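Local coordinates for protein redox-sensing transcriptional repressor Rex (Thermus thermophilus, PDB 2DT5) that probably represses transcription in response to the cellular NADH/NAD(+) balance, as a DNA-binding homodimer whose Rossmann-type domains bind NAD, at residues Leu95-Gly100 and Pro121-Val126; Lys155-Leu160 and Val174-Pro179; Glu32-Leu37 and Phe43-Asp48. The protein carries 1 engineered substitution. One frame throughout, in Å; residues are numbered along the deposited sequence.

Contact 1 of 3, residues Leu95-Gly100 and Pro121-Val126; sequences LADYPG and PVRGGV. With NAD (nicotinamide-adenine-dinucleotide), chain H.
Arg123, at the tip of a beta hairpin in the Rossmann-type NAD domain, leans against Ala96 and Asp97, at the C-terminal part of helix 90-96 and the chain just beyond. The hairpin turns through a type II beta turn from Val122 to Gly125, and these two residues bond each other's backbone in both directions. Arg123 can be followed outward: its CB lies 3.6 Å from OD1 of Asp97 and 3.9 Å from the carbonyl O of Ala96. CG stands anti to the backbone N (chi1 -180°), and the extended chain carries CD past the same Ala96 O at 4.0 Å. The tip forms no salt bridge with Asp97: NE remains 5.6 Å from OD1, with carboxylate and guanidinium planes 71° apart. The carboxylate instead uses OD2 for a salt bridge to Arg90 of the second subunit. Two waters supply the polar link. One donates to both Ala96 O and Arg123 O; the other accepts from Arg123 N and donates to Asp97 OD1. Beyond the hairpin, the 95-100 segment lines the nicotinamide end of an NAD that is hydrogen-bonded to Asp112 and Lys117 of the second subunit, so the pocket straddles the dimer interface. Leu95 CD2 approaches the nicotinamide C4N at 3.6 Å, and the obliquely set Tyr98 ring brings CE1 to 3.3 Å from C2N.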
loop_
_atom_site.group_PDB
_atom_site.type_symbol
_atom_site.label_atom_id
_atom_site.label_comp_id
_atom_site.label_asym_id
_atom_site.label_seq_id
_atom_site.Cartn_x
_atom_site.Cartn_y
_atom_site.Cartn_z
ATOM N N LEU B 95 14.365 5.966 -1.008
ATOM C CA LEU B 95 13.335 6.770 -1.662
ATOM C C LEU B 95 13.901 7.838 -2.597
ATOM O O LEU B 95 13.327 8.086 -3.645
ATOM C CB LEU B 95 12.436 7.435 -0.620
ATOM C CG LEU B 95 11.545 6.467 0.172
ATOM C CD1 LEU B 95 10.736 7.236 1.207
ATOM C CD2 LEU B 95 10.606 5.747 -0.778
ATOM N N ALA B 96 15.015 8.471 -2.225
ATOM C CA ALA B 96 15.617 9.494 -3.071
ATOM C C ALA B 96 16.070 8.873 -4.389
ATOM O O ALA B 96 16.147 9.573 -5.404
ATOM C CB ALA B 96 16.812 10.156 -2.367
ATOM N N ASP B 97 16.381 7.578 -4.370
ATOM C CA ASP B 97 16.789 6.872 -5.597
ATOM C C ASP B 97 15.661 6.080 -6.280
ATOM O O ASP B 97 15.897 5.455 -7.312
ATOM C CB ASP B 97 17.940 5.892 -5.334
ATOM C CG ASP B 97 19.261 6.591 -5.085
ATOM O OD1 ASP B 97 19.416 7.728 -5.556
ATOM O OD2 ASP B 97 20.152 5.997 -4.433
ATOM N N TYR B 98 14.457 6.068 -5.709
ATOM C CA TYR B 98 13.343 5.312 -6.324
ATOM C C TYR B 98 13.094 5.888 -7.719
ATOM O O TYR B 98 12.897 7.091 -7.874
ATOM C CB TYR B 98 12.074 5.428 -5.482
ATOM C CG TYR B 98 10.902 4.637 -6.026
ATOM C CD1 TYR B 98 10.962 3.253 -6.116
ATOM C CD2 TYR B 98 9.714 5.273 -6.402
ATOM C CE1 TYR B 98 9.862 2.500 -6.562
ATOM C CE2 TYR B 98 8.599 4.536 -6.843
ATOM C CZ TYR B 98 8.686 3.148 -6.916
ATOM O OH TYR B 98 7.605 2.394 -7.310
ATOM N N PRO B 99 13.080 5.031 -8.750
ATOM C CA PRO B 99 12.874 5.478 -10.138
ATOM C C PRO B 99 11.446 5.648 -10.600
ATOM O O PRO B 99 11.201 6.006 -11.762
ATOM C CB PRO B 99 13.588 4.369 -10.907
ATOM C CG PRO B 99 13.393 3.132 -10.065
ATOM C CD PRO B 99 13.165 3.569 -8.647
ATOM N N GLY B 100 10.489 5.396 -9.719
ATOM C CA GLY B 100 9.106 5.480 -10.139
ATOM C C GLY B 100 8.256 6.665 -9.736
ATOM O O GLY B 100 7.049 6.513 -9.643
ATOM N N PRO B 121 26.084 14.306 -0.796
ATOM C CA PRO B 121 25.443 14.349 -2.112
ATOM C C PRO B 121 24.420 13.236 -2.305
ATOM O O PRO B 121 24.597 12.116 -1.819
ATOM C CB PRO B 121 26.623 14.216 -3.069
ATOM C CG PRO B 121 27.544 13.330 -2.321
ATOM C CD PRO B 121 27.498 13.916 -0.925
ATOM N N VAL B 122 23.337 13.565 -3.001
ATOM C CA VAL B 122 22.286 12.590 -3.302
ATOM C C VAL B 122 21.714 12.902 -4.683
ATOM O O VAL B 122 21.958 13.978 -5.238
ATOM C CB VAL B 122 21.137 12.617 -2.249
ATOM C CG1 VAL B 122 21.674 12.220 -0.893
ATOM C CG2 VAL B 122 20.503 13.991 -2.191
ATOM N N ARG B 123 20.955 11.971 -5.243
ATOM C CA ARG B 123 20.383 12.200 -6.556
ATOM C C ARG B 123 19.619 13.512 -6.588
ATOM O O ARG B 123 18.626 13.690 -5.868
ATOM C CB ARG B 123 19.456 11.053 -6.969
ATOM C CG ARG B 123 18.839 11.260 -8.357
ATOM C CD ARG B 123 18.177 9.997 -8.868
ATOM N NE ARG B 123 17.530 10.210 -10.160
ATOM C CZ ARG B 123 18.129 10.108 -11.346
ATOM N NH1 ARG B 123 19.418 9.783 -11.434
ATOM N NH2 ARG B 123 17.430 10.328 -12.458
ATOM N N GLY B 124 20.109 14.434 -7.416
ATOM C CA GLY B 124 19.464 15.724 -7.569
ATOM C C GLY B 124 19.790 16.798 -6.552
ATOM O O GLY B 124 19.180 17.864 -6.577
ATOM N N GLY B 125 20.730 16.554 -5.647
ATOM C CA GLY B 125 21.040 17.606 -4.698
ATOM C C GLY B 125 21.968 17.215 -3.575
ATOM O O GLY B 125 22.797 16.322 -3.710
ATOM N N VAL B 126 21.817 17.898 -2.453
ATOM C CA VAL B 126 22.639 17.627 -1.292
ATOM C C VAL B 126 21.729 17.671 -0.069
ATOM O O VAL B 126 20.767 18.438 -0.024
ATOM C CB VAL B 126 23.762 18.675 -1.179
ATOM C CG1 VAL B 126 23.164 20.051 -0.927
ATOM C CG2 VAL B 126 24.714 18.298 -0.079
HETATM P PA NAD H . 20.030 -0.803 -2.642
HETATM O O1A NAD H . 20.324 0.043 -1.454
HETATM O O2A NAD H . 20.873 -0.694 -3.852
HETATM O O5B NAD H . 19.979 -2.283 -2.116
HETATM C C5B NAD H . 19.713 -3.445 -2.956
HETATM C C4B NAD H . 20.351 -4.639 -2.269
HETATM O O4B NAD H . 20.060 -5.796 -3.149
HETATM C C3B NAD H . 21.909 -4.586 -2.194
HETATM O O3B NAD H . 22.310 -4.787 -0.816
HETATM C C2B NAD H . 22.423 -5.688 -3.095
HETATM O O2B NAD H . 23.650 -6.260 -2.756
HETATM C C1B NAD H . 21.195 -6.635 -3.096
HETATM N N9A NAD H . 21.104 -7.454 -4.285
HETATM C C8A NAD H . 21.300 -7.190 -5.634
HETATM N N7A NAD H . 21.095 -8.243 -6.411
HETATM C C5A NAD H . 20.745 -9.260 -5.617
HETATM C C6A NAD H . 20.395 -10.654 -5.881
HETATM N N6A NAD H . 20.372 -11.161 -7.091
HETATM N N1A NAD H . 20.082 -11.392 -4.753
HETATM C C2A NAD H . 20.085 -10.941 -3.491
HETATM N N3A NAD H . 20.419 -9.621 -3.184
HETATM C C4A NAD H . 20.737 -8.811 -4.279
HETATM O O3 NAD H . 18.538 -0.497 -3.088
HETATM P PN NAD H . 17.305 0.108 -2.237
HETATM O O1N NAD H . 17.408 1.604 -2.289
HETATM O O2N NAD H . 17.365 -0.604 -0.908
HETATM O O5D NAD H . 16.059 -0.364 -3.130
HETATM C C5D NAD H . 15.716 -1.784 -3.220
HETATM C C4D NAD H . 14.577 -1.946 -4.138
HETATM O O4D NAD H . 13.426 -1.158 -3.607
HETATM C C3D NAD H . 14.815 -1.372 -5.603
HETATM O O3D NAD H . 14.177 -2.208 -6.610
HETATM C C2D NAD H . 14.146 -0.020 -5.511
HETATM O O2D NAD H . 13.902 0.607 -6.729
HETATM C C1D NAD H . 12.874 -0.396 -4.670
HETATM N N1N NAD H . 12.145 0.812 -4.200
HETATM C C2N NAD H . 10.760 0.603 -4.016
HETATM C C3N NAD H . 10.000 1.346 -3.241
HETATM C C7N NAD H . 8.526 1.064 -3.162
HETATM O O7N NAD H . 7.803 1.930 -2.629
HETATM N N7N NAD H . 8.035 -0.081 -3.707
HETATM C C4N NAD H . 10.573 2.512 -2.444
HETATM C C5N NAD H . 12.035 2.264 -2.160
HETATM C C6N NAD H . 12.796 1.658 -3.204
HETATM O O HOH W 1 16.213 12.356 -5.924
HETATM O O HOH W 2 20.630 9.419 -4.157
#

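Contact 2 of 3, residues Lys155-Leu160 and Val174-Pro179; sequences KAADLL and VVLEVP
This is a small apolar helix-to-loop contact on the flank of the Rossmann-type sheet, with a polar edge, where the loop between strands 167-170 and 183-186 passes over helix 150-163. Ala157 points at the loop and receives two branched side chains on its single methyl. Leu176 CD1 reaches Ala157 CB at 4.1 Å, and Val178 CG1 comes to 4.4 Å from the same CB, so the helix meets alternate loop residues at one small surface. Leu176 gets there with CG anti to its carbonyl carbon (chi1 -53°) and a straight second torsion, CD1 forming the leading end. A polar link lies beside the methyl. Asp158 OD2 and Glu177 O, two acceptors 3.9 Å apart, are not bonded to each other; NE2 of Gln154, one turn earlier in the helix, donates to both and thereby ties the loop backbone to the helix. Earlier in the loop, Val174 rests on Arg150 and Ala153; later, Pro179 touches Val161. Inward, Leu176 continues onto Leu146 of strand 143-146 and Asn170 of strand 167-170, and Ala157 onto Ile168, which places the contact at the join of helix 150-163, the loop and these two parallel strands.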
loop_
_atom_site.group_PDB
_atom_site.type_symbol
_atom_site.label_atom_id
_atom_site.label_comp_id
_atom_site.label_asym_id
_atom_site.label_seq_id
_atom_site.Cartn_x
_atom_site.Cartn_y
_atom_site.Cartn_z
ATOM N N LYS B 155 7.296 15.814 16.004
ATOM C CA LYS B 155 8.005 17.083 15.999
ATOM C C LYS B 155 8.522 17.423 14.604
ATOM O O LYS B 155 8.600 18.601 14.225
ATOM C CB LYS B 155 9.153 17.066 17.021
ATOM C CG LYS B 155 9.894 18.398 17.095
ATOM C CD LYS B 155 8.903 19.576 17.148
ATOM C CE LYS B 155 9.456 20.815 16.439
ATOM N NZ LYS B 155 8.428 21.878 16.255
ATOM N N ALA B 156 8.873 16.399 13.830
ATOM C CA ALA B 156 9.332 16.655 12.469
ATOM C C ALA B 156 8.134 17.215 11.694
ATOM O O ALA B 156 8.259 18.181 10.921
ATOM C CB ALA B 156 9.835 15.352 11.812
ATOM N N ALA B 157 6.972 16.608 11.912
ATOM C CA ALA B 157 5.744 17.036 11.239
ATOM C C ALA B 157 5.407 18.479 11.624
ATOM O O ALA B 157 5.013 19.275 10.770
ATOM C CB ALA B 157 4.588 16.110 11.611
ATOM N N ASP B 158 5.567 18.807 12.911
ATOM C CA ASP B 158 5.298 20.158 13.410
ATOM C C ASP B 158 6.167 21.147 12.654
ATOM O O ASP B 158 5.703 22.207 12.220
ATOM C CB ASP B 158 5.612 20.234 14.905
ATOM C CG ASP B 158 4.652 19.415 15.742
ATOM O OD1 ASP B 158 4.983 19.122 16.913
ATOM O OD2 ASP B 158 3.561 19.069 15.236
ATOM N N LEU B 159 7.435 20.794 12.489
ATOM C CA LEU B 159 8.361 21.639 11.754
ATOM C C LEU B 159 7.921 21.807 10.298
ATOM O O LEU B 159 8.064 22.885 9.718
ATOM C CB LEU B 159 9.769 21.048 11.806
ATOM C CG LEU B 159 10.441 21.120 13.182
ATOM C CD1 LEU B 159 11.804 20.408 13.161
ATOM C CD2 LEU B 159 10.605 22.593 13.569
ATOM N N LEU B 160 7.391 20.736 9.708
ATOM C CA LEU B 160 6.928 20.779 8.323
ATOM C C LEU B 160 5.708 21.684 8.218
ATOM O O LEU B 160 5.608 22.503 7.307
ATOM C CB LEU B 160 6.594 19.362 7.817
ATOM C CG LEU B 160 7.840 18.578 7.380
ATOM C CD1 LEU B 160 7.529 17.092 7.236
ATOM C CD2 LEU B 160 8.355 19.161 6.072
ATOM N N VAL B 174 3.267 5.833 13.256
ATOM C CA VAL B 174 2.632 6.632 14.289
ATOM C C VAL B 174 1.611 7.581 13.656
ATOM O O VAL B 174 1.751 7.978 12.495
ATOM C CB VAL B 174 3.674 7.463 15.054
ATOM C CG1 VAL B 174 4.243 8.549 14.140
ATOM C CG2 VAL B 174 3.033 8.080 16.300
ATOM N N VAL B 175 0.575 7.936 14.409
ATOM C CA VAL B 175 -0.437 8.841 13.882
ATOM C C VAL B 175 -0.023 10.261 14.211
ATOM O O VAL B 175 0.189 10.598 15.369
ATOM C CB VAL B 175 -1.805 8.564 14.488
ATOM C CG1 VAL B 175 -2.849 9.416 13.797
ATOM C CG2 VAL B 175 -2.131 7.089 14.351
ATOM N N LEU B 176 0.105 11.083 13.178
ATOM C CA LEU B 176 0.527 12.459 13.349
ATOM C C LEU B 176 -0.615 13.380 13.739
ATOM O O LEU B 176 -1.782 13.100 13.477
ATOM C CB LEU B 176 1.162 12.977 12.058
ATOM C CG LEU B 176 2.308 12.136 11.468
ATOM C CD1 LEU B 176 2.765 12.781 10.178
ATOM C CD2 LEU B 176 3.470 12.029 12.454
ATOM N N GLU B 177 -0.241 14.485 14.371
ATOM C CA GLU B 177 -1.159 15.523 14.807
ATOM C C GLU B 177 -0.832 16.710 13.934
ATOM O O GLU B 177 0.253 17.278 14.051
ATOM C CB GLU B 177 -0.885 15.897 16.262
ATOM C CG GLU B 177 -1.244 14.830 17.257
ATOM C CD GLU B 177 -2.736 14.632 17.349
ATOM O OE1 GLU B 177 -3.330 14.134 16.368
ATOM O OE2 GLU B 177 -3.318 14.989 18.395
ATOM N N VAL B 178 -1.757 17.085 13.060
ATOM C CA VAL B 178 -1.527 18.216 12.173
ATOM C C VAL B 178 -2.856 18.936 11.928
ATOM O O VAL B 178 -3.918 18.327 12.015
ATOM C CB VAL B 178 -0.945 17.745 10.793
ATOM C CG1 VAL B 178 0.288 16.847 10.998
ATOM C CG2 VAL B 178 -2.017 17.001 9.999
ATOM N N PRO B 179 -2.813 20.246 11.641
ATOM C CA PRO B 179 -4.061 20.973 11.389
ATOM C C PRO B 179 -4.798 20.402 10.177
ATOM O O PRO B 179 -4.175 19.915 9.229
ATOM C CB PRO B 179 -3.589 22.414 11.176
ATOM C CG PRO B 179 -2.142 22.270 10.751
ATOM C CD PRO B 179 -1.661 21.164 11.645
#

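Contact 3 of 3, residues Glu32-Leu37 and Phe43-Asp48; sequences EQLGGL and FQVRKD. Engineered in segment 32-37: Gly36 (natural residue Glu). With SO4 (sulfate ion), chain J.
Two helices of the predicted helix-turn-helix in the winged-helix DNA-binding region pack here, Val45 of helix 42-51 on Leu34 and Gly35 of helix 31-37. Val45 carries the contact. Its CG2, anti to the carbonyl carbon, settles 3.4 Å from Gly35 CA; a CB on Gly35 would stand only 3.5 Å from CG2, leaving little room for one. Its CG1, anti to the backbone N (chi1 177°), meets Leu34 CB and CD2, each at 4.1 Å, the two side chains crossing at about a right angle. Consistent with the absence of a side chain at Gly35, the CA atoms of Gly35 and Val45 are 5.9 Å apart. The next residue, Gly36, is an engineered replacement for glutamate; a CB there would point away from helix 42-51. Beside this apolar join, Arg46 holds a sulfate, probably from the crystallisation liquor. Ser31, Tyr55, Gly59 and Gly61 also bond the ion; such a site is consistent with, but does not prove, binding of a DNA phosphate. A leucine in place of Arg46 would probably leave sulfate O1 without its charged donor and weaken the hold on the anion. Arg46 CG lies beside its own backbone N (chi1 -68°), and from there an extended chain swings the guanidinium edge to the sulfate: NE donates to O1 at 2.8 Å, along a bent N-H...O angle of 131°.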
loop_
_atom_site.group_PDB
_atom_site.type_symbol
_atom_site.label_atom_id
_atom_site.label_comp_id
_atom_site.label_asym_id
_atom_site.label_seq_id
_atom_site.Cartn_x
_atom_site.Cartn_y
_atom_site.Cartn_z
ATOM N N GLU B 32 -18.263 -1.778 -17.877
ATOM C CA GLU B 32 -18.276 -3.189 -17.543
ATOM C C GLU B 32 -16.857 -3.748 -17.581
ATOM O O GLU B 32 -16.418 -4.429 -16.656
ATOM C CB GLU B 32 -19.186 -3.936 -18.514
ATOM C CG GLU B 32 -19.457 -5.368 -18.095
ATOM C CD GLU B 32 -20.636 -5.974 -18.830
ATOM O OE1 GLU B 32 -21.783 -5.538 -18.571
ATOM O OE2 GLU B 32 -20.409 -6.878 -19.668
ATOM N N GLN B 33 -16.126 -3.445 -18.643
ATOM C CA GLN B 33 -14.751 -3.911 -18.747
ATOM C C GLN B 33 -13.912 -3.309 -17.619
ATOM O O GLN B 33 -13.112 -4.009 -16.997
ATOM C CB GLN B 33 -14.159 -3.515 -20.090
ATOM C CG GLN B 33 -12.676 -3.782 -20.197
ATOM C CD GLN B 33 -12.088 -3.236 -21.480
ATOM O OE1 GLN B 33 -10.905 -3.418 -21.761
ATOM N NE2 GLN B 33 -12.916 -2.559 -22.271
ATOM N N LEU B 34 -14.087 -2.011 -17.364
ATOM C CA LEU B 34 -13.347 -1.340 -16.287
ATOM C C LEU B 34 -13.735 -1.948 -14.938
ATOM O O LEU B 34 -12.888 -2.254 -14.116
ATOM C CB LEU B 34 -13.664 0.160 -16.280
ATOM C CG LEU B 34 -12.537 1.148 -16.611
ATOM C CD1 LEU B 34 -11.715 0.664 -17.779
ATOM C CD2 LEU B 34 -13.146 2.509 -16.920
ATOM N N GLY B 35 -15.027 -2.134 -14.728
ATOM C CA GLY B 35 -15.499 -2.682 -13.473
ATOM C C GLY B 35 -14.901 -4.039 -13.179
ATOM O O GLY B 35 -14.592 -4.354 -12.029
ATOM N N GLY B 36 -14.745 -4.840 -14.227
ATOM C CA GLY B 36 -14.190 -6.172 -14.081
ATOM C C GLY B 36 -12.721 -6.109 -13.728
ATOM O O GLY B 36 -12.284 -6.734 -12.767
ATOM N N LEU B 37 -11.956 -5.344 -14.496
ATOM C CA LEU B 37 -10.536 -5.216 -14.240
ATOM C C LEU B 37 -10.218 -4.608 -12.875
ATOM O O LEU B 37 -9.166 -4.876 -12.308
ATOM C CB LEU B 37 -9.881 -4.379 -15.332
ATOM C CG LEU B 37 -9.996 -4.945 -16.749
ATOM C CD1 LEU B 37 -9.275 -4.020 -17.723
ATOM C CD2 LEU B 37 -9.393 -6.350 -16.787
ATOM N N PHE B 43 -21.802 -0.662 -12.330
ATOM C CA PHE B 43 -22.588 0.397 -11.710
ATOM C C PHE B 43 -21.709 1.364 -10.911
ATOM O O PHE B 43 -21.858 2.588 -11.020
ATOM C CB PHE B 43 -23.632 -0.220 -10.775
ATOM C CG PHE B 43 -24.380 0.788 -9.950
ATOM C CD1 PHE B 43 -25.242 1.700 -10.552
ATOM C CD2 PHE B 43 -24.221 0.828 -8.567
ATOM C CE1 PHE B 43 -25.940 2.641 -9.788
ATOM C CE2 PHE B 43 -24.909 1.761 -7.794
ATOM C CZ PHE B 43 -25.774 2.672 -8.411
ATOM N N GLN B 44 -20.800 0.813 -10.107
ATOM C CA GLN B 44 -19.922 1.640 -9.293
ATOM C C GLN B 44 -19.050 2.473 -10.204
ATOM O O GLN B 44 -18.850 3.654 -9.952
ATOM C CB GLN B 44 -19.060 0.781 -8.374
ATOM C CG GLN B 44 -18.337 1.559 -7.274
ATOM C CD GLN B 44 -19.263 2.485 -6.498
ATOM O OE1 GLN B 44 -19.419 3.660 -6.843
ATOM N NE2 GLN B 44 -19.887 1.961 -5.450
ATOM N N VAL B 45 -18.546 1.869 -11.274
ATOM C CA VAL B 45 -17.710 2.613 -12.207
ATOM C C VAL B 45 -18.467 3.821 -12.803
ATOM O O VAL B 45 -17.932 4.938 -12.829
ATOM C CB VAL B 45 -17.181 1.705 -13.353
ATOM C CG1 VAL B 45 -16.375 2.532 -14.346
ATOM C CG2 VAL B 45 -16.287 0.597 -12.771
ATOM N N ARG B 46 -19.700 3.599 -13.262
ATOM C CA ARG B 46 -20.505 4.675 -13.835
ATOM C C ARG B 46 -20.809 5.747 -12.797
ATOM O O ARG B 46 -20.722 6.934 -13.087
ATOM C CB ARG B 46 -21.836 4.158 -14.389
ATOM C CG ARG B 46 -21.709 3.276 -15.593
ATOM C CD ARG B 46 -23.044 3.102 -16.293
ATOM N NE ARG B 46 -23.086 1.814 -16.969
ATOM C CZ ARG B 46 -23.521 0.706 -16.391
ATOM N NH1 ARG B 46 -23.959 0.742 -15.139
ATOM N NH2 ARG B 46 -23.503 -0.440 -17.058
ATOM N N LYS B 47 -21.189 5.327 -11.595
ATOM C CA LYS B 47 -21.492 6.282 -10.540
ATOM C C LYS B 47 -20.248 7.145 -10.257
ATOM O O LYS B 47 -20.342 8.370 -10.155
ATOM C CB LYS B 47 -21.944 5.541 -9.276
ATOM C CG LYS B 47 -22.115 6.441 -8.054
ATOM C CD LYS B 47 -22.600 5.657 -6.839
ATOM C CE LYS B 47 -22.756 6.559 -5.614
ATOM N NZ LYS B 47 -23.457 5.877 -4.481
ATOM N N ASP B 48 -19.082 6.514 -10.164
ATOM C CA ASP B 48 -17.845 7.249 -9.896
ATOM C C ASP B 48 -17.467 8.230 -11.001
ATOM O O ASP B 48 -17.189 9.412 -10.737
ATOM C CB ASP B 48 -16.659 6.299 -9.706
ATOM C CG ASP B 48 -16.666 5.594 -8.367
ATOM O OD1 ASP B 48 -17.438 5.994 -7.465
ATOM O OD2 ASP B 48 -15.871 4.629 -8.222
HETATM S S SO4 J . -21.177 2.365 -20.304
HETATM O O1 SO4 J . -21.363 2.889 -18.938
HETATM O O2 SO4 J . -21.490 3.431 -21.266
HETATM O O3 SO4 J . -19.776 1.940 -20.523
HETATM O O4 SO4 J . -22.072 1.209 -20.496
#

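Contact 3 comes first along the chain, then contact 1, then contact 2, each closing before the next opens. Contacts 1 and 2 belong to the Rossmann-type domain, with centres about 24 Å apart and nearest atoms about 12 Å apart: one lies where helix 90-96 meets the hairpin at one end of the seven-stranded sheet, the other where helix 150-163 meets the loop leading to the strand at the other end. Contact 3 lies in the DNA-binding region, its centre about 37 Å from each of the others and across the chain's centre. Contacts 1 and 3 both touch the second subunit, so the NAD pocket and the DNA-binding part each have a share in the dimer.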